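Local coordinates for probable E3 ubiquitin-protein ligase HERC1 (Homo sapiens, PDB 4QT6), which probably acts as an E3 ubiquitin ligase, this fragment being its SPRY domain, a beta-sandwich module that in relatives commonly mediates protein-protein interaction, at residues L18-G23 against F142-P147; F43-E48 against E149-C154. All blocks are in the same frame, centred on the assembly; numbering follows the deposited sequence.

Overall arrangement
Contact 1 lies at one end of a two-sheet SPRY beta-sandwich and contact 2 runs from there into the body of one sheet; their centres are about 13 Å apart. Along the chain their segments alternate: 18-23, 43-48, 142-147, 149-154. Contact 2 is a strand pairing within the seven-stranded antiparallel sheet, where strand 150-154 lies between strands 17-20 and 38-47. Contact 1 starts on strand 17-20 of that sheet and meets the chain where it leaves strand 137-142 of the opposing six-stranded sheet, bridging the two layers. Glu149 joins the contacts, one carboxylate oxygen hydrogen-bonded to His20, the other to Ser144. The pair illustrates how residues far apart in sequence come together where the two sheets meet.

Contact 1: residues L18-G23 against F142-P147; sequences LTHGSG and FYSSNP. With ARF (formamide), chain H; ARF (formamide), chain B; ARF (formamide), chain G.
At one end of the SPRY beta-sandwich, His20, last residue of strand 17-20, lies between Phe142, at the end of strand 137-142, and Pro147 of the loop that follows. Its CG is anti to the backbone N (chi1 -176°), and the ring beyond it lies among the loop residues. The His20 and Phe142 side chains run past each other in opposite directions, and each methylene lies over the other's ring. His20 CB sits 3.7 Å from the Phe142 ring centroid, off toward the rim, while Phe142 CB stands over the centre of the imidazole, 3.7 Å from its centroid. These are two reciprocal CH-pi contacts; the rings themselves, with planes 15° apart, barely overlap. Pro147 CA covers the opposite face of the imidazole, nearer its rim.

At the ring edge, His20 CE1 approaches Ser144 O at 3.1 Å, close to the imidazole plane. The ring nitrogens hydrogen-bond outside the two segments, ND1 to Glu149 OE1 and NE2 to the carbonyl of Gly24, which fix the ring's rotation. The other oxygen of Glu149, OE2, is hydrogen-bonded to Ser144 OG, so a single carboxylate positions both residues. Farther in, Leu18 CD2 packs against Phe142 CE2 at 3.8 Å. Toward the surface, Pro147 CB rests 3.4 Å from Gly21 O, and a water donates to both Gly21 O (2.8 Å) and Ser145 O (2.6 Å). A formamide accepts a bond from Ser22 N and donates one to Ser22 OG. This is a loop end of the SPRY beta-sandwich where the two sheets meet, built round a buried histidine-carboxylate pair.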
loop_
_atom_site.group_PDB
_atom_site.type_symbol
_atom_site.label_atom_id
_atom_site.label_comp_id
_atom_site.label_asym_id
_atom_site.label_seq_id
_atom_site.Cartn_x
_atom_site.Cartn_y
_atom_site.Cartn_z
ATOM N N LEU A 18 6.386 5.668 -6.913
ATOM C CA LEU A 18 7.136 4.435 -6.839
ATOM C C LEU A 18 6.848 3.653 -8.108
ATOM O O LEU A 18 5.675 3.388 -8.446
ATOM C CB LEU A 18 6.745 3.605 -5.607
ATOM C CG LEU A 18 7.606 2.363 -5.374
ATOM C CD1 LEU A 18 8.951 2.758 -4.812
ATOM C CD2 LEU A 18 6.891 1.384 -4.435
ATOM N N THR A 19 7.921 3.290 -8.806
ATOM C CA THR A 19 7.823 2.562 -10.056
ATOM C C THR A 19 8.409 1.174 -9.908
ATOM O O THR A 19 9.519 1.023 -9.400
ATOM C CB THR A 19 8.558 3.342 -11.175
ATOM O OG1 THR A 19 7.915 4.608 -11.351
ATOM C CG2 THR A 19 8.575 2.547 -12.491
ATOM N N HIS A 20 7.671 0.160 -10.366
ATOM C CA HIS A 20 8.124 -1.208 -10.257
ATOM C C HIS A 20 9.242 -1.387 -11.280
ATOM O O HIS A 20 9.050 -1.088 -12.458
ATOM C CB HIS A 20 6.985 -2.174 -10.540
ATOM C CG HIS A 20 7.348 -3.601 -10.344
ATOM N ND1 HIS A 20 6.595 -4.636 -10.864
ATOM C CD2 HIS A 20 8.376 -4.179 -9.680
ATOM C CE1 HIS A 20 7.138 -5.785 -10.510
ATOM N NE2 HIS A 20 8.232 -5.538 -9.818
ATOM N N GLY A 21 10.412 -1.786 -10.804
ATOM C CA GLY A 21 11.603 -1.874 -11.646
ATOM C C GLY A 21 11.991 -3.302 -11.939
ATOM O O GLY A 21 11.148 -4.205 -11.953
ATOM N N SER A 22 13.283 -3.492 -12.194
ATOM C CA SER A 22 13.826 -4.811 -12.488
ATOM C C SER A 22 14.055 -5.618 -11.217
ATOM O O SER A 22 14.191 -5.067 -10.126
ATOM C CB SER A 22 15.161 -4.671 -13.234
ATOM O OG SER A 22 16.187 -4.193 -12.364
ATOM N N GLY A 23 14.123 -6.939 -11.378
ATOM C CA GLY A 23 14.492 -7.820 -10.286
ATOM C C GLY A 23 13.364 -8.682 -9.761
ATOM O O GLY A 23 13.584 -9.471 -8.838
ATOM N N PHE A 142 4.543 -4.783 -5.267
ATOM C CA PHE A 142 4.184 -5.334 -6.560
ATOM C C PHE A 142 4.526 -6.819 -6.601
ATOM O O PHE A 142 5.662 -7.192 -6.310
ATOM C CB PHE A 142 4.957 -4.611 -7.656
ATOM C CG PHE A 142 4.789 -3.116 -7.651
ATOM C CD1 PHE A 142 3.586 -2.524 -8.050
ATOM C CD2 PHE A 142 5.857 -2.294 -7.285
ATOM C CE1 PHE A 142 3.450 -1.149 -8.048
ATOM C CE2 PHE A 142 5.719 -0.903 -7.285
ATOM C CZ PHE A 142 4.515 -0.346 -7.658
ATOM N N TYR A 143 3.541 -7.647 -6.946
ATOM C CA TYR A 143 3.762 -9.102 -7.033
ATOM C C TYR A 143 3.899 -9.588 -8.452
ATOM O O TYR A 143 4.093 -10.797 -8.679
ATOM C CB TYR A 143 2.691 -9.903 -6.281
ATOM C CG TYR A 143 1.275 -9.640 -6.711
ATOM C CD1 TYR A 143 0.734 -10.278 -7.815
ATOM C CD2 TYR A 143 0.471 -8.744 -6.022
ATOM C CE1 TYR A 143 -0.550 -10.026 -8.222
ATOM C CE2 TYR A 143 -0.833 -8.495 -6.416
ATOM C CZ TYR A 143 -1.352 -9.159 -7.501
ATOM O OH TYR A 143 -2.643 -8.923 -7.875
ATOM N N SER A 144 3.796 -8.672 -9.405
ATOM C CA SER A 144 4.112 -8.976 -10.781
ATOM C C SER A 144 5.603 -9.224 -10.968
ATOM O O SER A 144 6.445 -8.775 -10.177
ATOM C CB SER A 144 3.639 -7.830 -11.670
ATOM O OG SER A 144 4.121 -6.600 -11.166
ATOM N N SER A 145 5.934 -9.957 -12.029
ATOM C CA SER A 145 7.326 -10.265 -12.345
ATOM C C SER A 145 7.971 -9.147 -13.154
ATOM O O SER A 145 9.143 -8.836 -12.978
ATOM C CB SER A 145 7.398 -11.569 -13.139
ATOM O OG SER A 145 6.562 -11.508 -14.277
ATOM N N ASN A 146 7.189 -8.569 -14.062
ATOM C CA ASN A 146 7.686 -7.576 -14.981
ATOM C C ASN A 146 7.592 -6.175 -14.398
ATOM O O ASN A 146 6.679 -5.877 -13.623
ATOM C CB ASN A 146 6.880 -7.602 -16.273
ATOM C CG ASN A 146 7.103 -8.866 -17.079
ATOM O OD1 ASN A 146 8.063 -9.599 -16.857
ATOM N ND2 ASN A 146 6.212 -9.120 -18.025
ATOM N N PRO A 147 8.525 -5.306 -14.790
ATOM C CA PRO A 147 8.468 -3.908 -14.379
ATOM C C PRO A 147 7.284 -3.127 -14.950
ATOM O O PRO A 147 6.619 -3.575 -15.894
ATOM C CB PRO A 147 9.761 -3.319 -14.929
ATOM C CG PRO A 147 10.196 -4.248 -16.009
ATOM C CD PRO A 147 9.695 -5.594 -15.639
HETATM N N ARF H . 15.685 -2.748 -9.448
HETATM C C ARF H . 15.145 -1.566 -9.754
HETATM O O ARF H . 14.959 -1.279 -10.930
HETATM N N ARF B . -3.679 -10.031 -11.711
HETATM C C ARF B . -3.939 -10.879 -10.718
HETATM O O ARF B . -3.592 -10.628 -9.574
HETATM N N ARF G . 0.294 -8.218 -13.359
HETATM C C ARF G . -0.077 -9.232 -12.566
HETATM O O ARF G . 0.750 -10.046 -12.178
HETATM O O HOH W 1 10.824 -6.941 -12.492
#

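Contact 2: residues F43-E48 against E149-C154; sequences FYIVKE and EKVKIC. With ARF (formamide), chain F.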
loop_
_atom_site.group_PDB
_atom_site.type_symbol
_atom_site.label_atom_id
_atom_site.label_comp_id
_atom_site.label_asym_id
_atom_site.label_seq_id
_atom_site.Cartn_x
_atom_site.Cartn_y
_atom_site.Cartn_z
ATOM N N PHE A 43 -3.186 6.952 -2.012
ATOM C CA PHE A 43 -2.406 6.451 -3.133
ATOM C C PHE A 43 -3.187 6.681 -4.400
ATOM O O PHE A 43 -4.408 6.513 -4.409
ATOM C CB PHE A 43 -2.120 4.968 -2.981
ATOM C CG PHE A 43 -1.103 4.645 -1.916
ATOM C CD1 PHE A 43 0.206 5.071 -2.055
ATOM C CD2 PHE A 43 -1.431 3.864 -0.840
ATOM C CE1 PHE A 43 1.157 4.761 -1.103
ATOM C CE2 PHE A 43 -0.471 3.531 0.113
ATOM C CZ PHE A 43 0.813 3.957 -0.041
ATOM N N TYR A 44 -2.484 7.072 -5.467
ATOM C CA TYR A 44 -3.095 7.262 -6.773
ATOM C C TYR A 44 -2.392 6.311 -7.735
ATOM O O TYR A 44 -1.147 6.276 -7.803
ATOM C CB TYR A 44 -2.952 8.706 -7.224
ATOM C CG TYR A 44 -3.423 8.921 -8.626
ATOM C CD1 TYR A 44 -4.778 8.889 -8.927
ATOM C CD2 TYR A 44 -2.516 9.129 -9.655
ATOM C CE1 TYR A 44 -5.224 9.083 -10.229
ATOM C CE2 TYR A 44 -2.953 9.308 -10.959
ATOM C CZ TYR A 44 -4.309 9.283 -11.230
ATOM O OH TYR A 44 -4.768 9.488 -12.521
ATOM N N ILE A 45 -3.176 5.506 -8.442
ATOM C CA ILE A 45 -2.609 4.490 -9.329
ATOM C C ILE A 45 -2.285 5.112 -10.699
ATOM O O ILE A 45 -3.164 5.352 -11.545
ATOM C CB ILE A 45 -3.499 3.232 -9.474
ATOM C CG1 ILE A 45 -4.007 2.733 -8.105
ATOM C CG2 ILE A 45 -2.748 2.143 -10.209
ATOM C CD1 ILE A 45 -2.950 2.370 -7.100
ATOM N N VAL A 46 -1.003 5.403 -10.897
ATOM C CA VAL A 46 -0.565 6.125 -12.100
ATOM C C VAL A 46 -0.602 5.223 -13.335
ATOM O O VAL A 46 -1.038 5.644 -14.426
ATOM C CB VAL A 46 0.844 6.725 -11.907
ATOM C CG1 VAL A 46 1.381 7.272 -13.212
ATOM C CG2 VAL A 46 0.829 7.852 -10.873
ATOM N N LYS A 47 -0.072 4.021 -13.187
ATOM C CA LYS A 47 0.086 3.085 -14.290
ATOM C C LYS A 47 -0.143 1.669 -13.772
ATOM O O LYS A 47 0.483 1.231 -12.798
ATOM C CB LYS A 47 1.479 3.227 -14.913
ATOM C CG LYS A 47 1.766 2.303 -16.094
ATOM C CD LYS A 47 0.829 2.560 -17.257
ATOM C CE LYS A 47 1.010 1.540 -18.386
ATOM N NZ LYS A 47 0.549 0.158 -18.040
ATOM N N GLU A 48 -1.056 0.961 -14.438
ATOM C CA GLU A 48 -1.301 -0.442 -14.176
ATOM C C GLU A 48 -1.760 -1.134 -15.467
ATOM O O GLU A 48 -1.982 -0.470 -16.479
ATOM C CB GLU A 48 -2.354 -0.613 -13.062
ATOM C CG GLU A 48 -1.768 -1.096 -11.728
ATOM C CD GLU A 48 -1.349 -2.557 -11.759
ATOM O OE1 GLU A 48 -0.965 -3.109 -10.698
ATOM O OE2 GLU A 48 -1.399 -3.182 -12.856
ATOM N N GLU A 149 4.577 -0.863 -13.305
ATOM C CA GLU A 149 3.475 -0.249 -12.575
ATOM C C GLU A 149 4.004 0.984 -11.871
ATOM O O GLU A 149 5.179 1.030 -11.531
ATOM C CB GLU A 149 2.892 -1.179 -11.521
ATOM C CG GLU A 149 2.258 -2.473 -12.017
ATOM C CD GLU A 149 3.241 -3.614 -12.126
ATOM O OE1 GLU A 149 4.456 -3.400 -11.995
ATOM O OE2 GLU A 149 2.790 -4.747 -12.354
ATOM N N LYS A 150 3.132 1.965 -11.643
ATOM C CA LYS A 150 3.507 3.202 -10.949
ATOM C C LYS A 150 2.415 3.659 -9.997
ATOM O O LYS A 150 1.238 3.691 -10.365
ATOM C CB LYS A 150 3.800 4.343 -11.939
ATOM C CG LYS A 150 4.958 4.096 -12.878
ATOM C CD LYS A 150 5.240 5.364 -13.666
ATOM C CE LYS A 150 6.288 5.095 -14.743
ATOM N NZ LYS A 150 7.018 6.310 -15.186
ATOM N N VAL A 151 2.801 3.999 -8.772
ATOM C CA VAL A 151 1.856 4.496 -7.753
ATOM C C VAL A 151 2.391 5.786 -7.159
ATOM O O VAL A 151 3.564 5.863 -6.772
ATOM C CB VAL A 151 1.656 3.446 -6.625
ATOM C CG1 VAL A 151 0.687 3.935 -5.545
ATOM C CG2 VAL A 151 1.163 2.127 -7.208
ATOM N N LYS A 152 1.519 6.781 -7.042
ATOM C CA LYS A 152 1.847 8.047 -6.430
ATOM C C LYS A 152 1.319 8.106 -4.998
ATOM O O LYS A 152 0.171 7.727 -4.746
ATOM C CB LYS A 152 1.224 9.179 -7.250
ATOM C CG LYS A 152 1.497 10.572 -6.718
ATOM C CD LYS A 152 1.019 11.644 -7.678
ATOM C CE LYS A 152 1.255 13.021 -7.091
ATOM N NZ LYS A 152 1.084 14.125 -8.076
ATOM N N ILE A 153 2.141 8.618 -4.086
ATOM C CA ILE A 153 1.667 8.902 -2.743
ATOM C C ILE A 153 1.269 10.384 -2.649
ATOM O O ILE A 153 2.006 11.255 -3.112
ATOM C CB ILE A 153 2.702 8.448 -1.663
ATOM C CG1 ILE A 153 2.058 8.452 -0.267
ATOM C CG2 ILE A 153 3.973 9.268 -1.710
ATOM C CD1 ILE A 153 2.922 7.794 0.803
ATOM N N CYS A 154 0.118 10.647 -2.043
ATOM C CA CYS A 154 -0.577 11.936 -2.048
ATOM C C CYS A 154 -1.089 12.332 -0.693
ATOM O O CYS A 154 -1.444 11.479 0.116
ATOM C CB CYS A 154 -1.866 11.820 -2.863
ATOM S SG CYS A 154 -1.665 11.315 -4.551
HETATM N N ARF F . 3.481 10.028 3.704
HETATM C C ARF F . 3.708 10.689 2.555
HETATM O O ARF F . 4.788 10.542 1.991
#
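Tyr44 and Lys152 form the regular part of this antiparallel pairing, exchanging two backbone hydrogen bonds: Tyr44 N to Lys152 O and Lys152 N to Tyr44 O, both 2.8 Å. Beyond Ile45 the register slips by one residue in a classic beta bulge. Lys150 O there receives Lys47 N at 3.1 Å and, weakly, Val46 N, and Lys150 N returns a bond to Lys47 O.

Apolar contacts gather on the face bearing Phe43, Ile45, Val151 and Ile153. Phe43 CD1 meets Val151 CG1 at 3.7 Å and its CE1 reaches Ile153 CG1, while Ile45 and Val151 lie side by side, pointing the same way. Val46 packs on the lysine stems: its CG2, anti to the carbonyl carbon, touches Lys152 CB at 3.9 Å, and its CB lies 3.8 Å from Lys150 CB.

At the bulged end Glu48 OE1 touches Glu149 CG at 3.5 Å, and the two carboxylates, their planes 72° apart, stay 4.4 Å from each other (Glu48 OE1 to Glu149 OE2). Any repulsion between them would be moderated by hydrogen bonds, for Glu48 OE1 those with Thr55 and Gly54.

Strand 17-20 flanks 150-154 and strand 103-109 flanks 38-47; Phe43 and Val151 pack on Val140 of strand 137-142, in the opposing sheet.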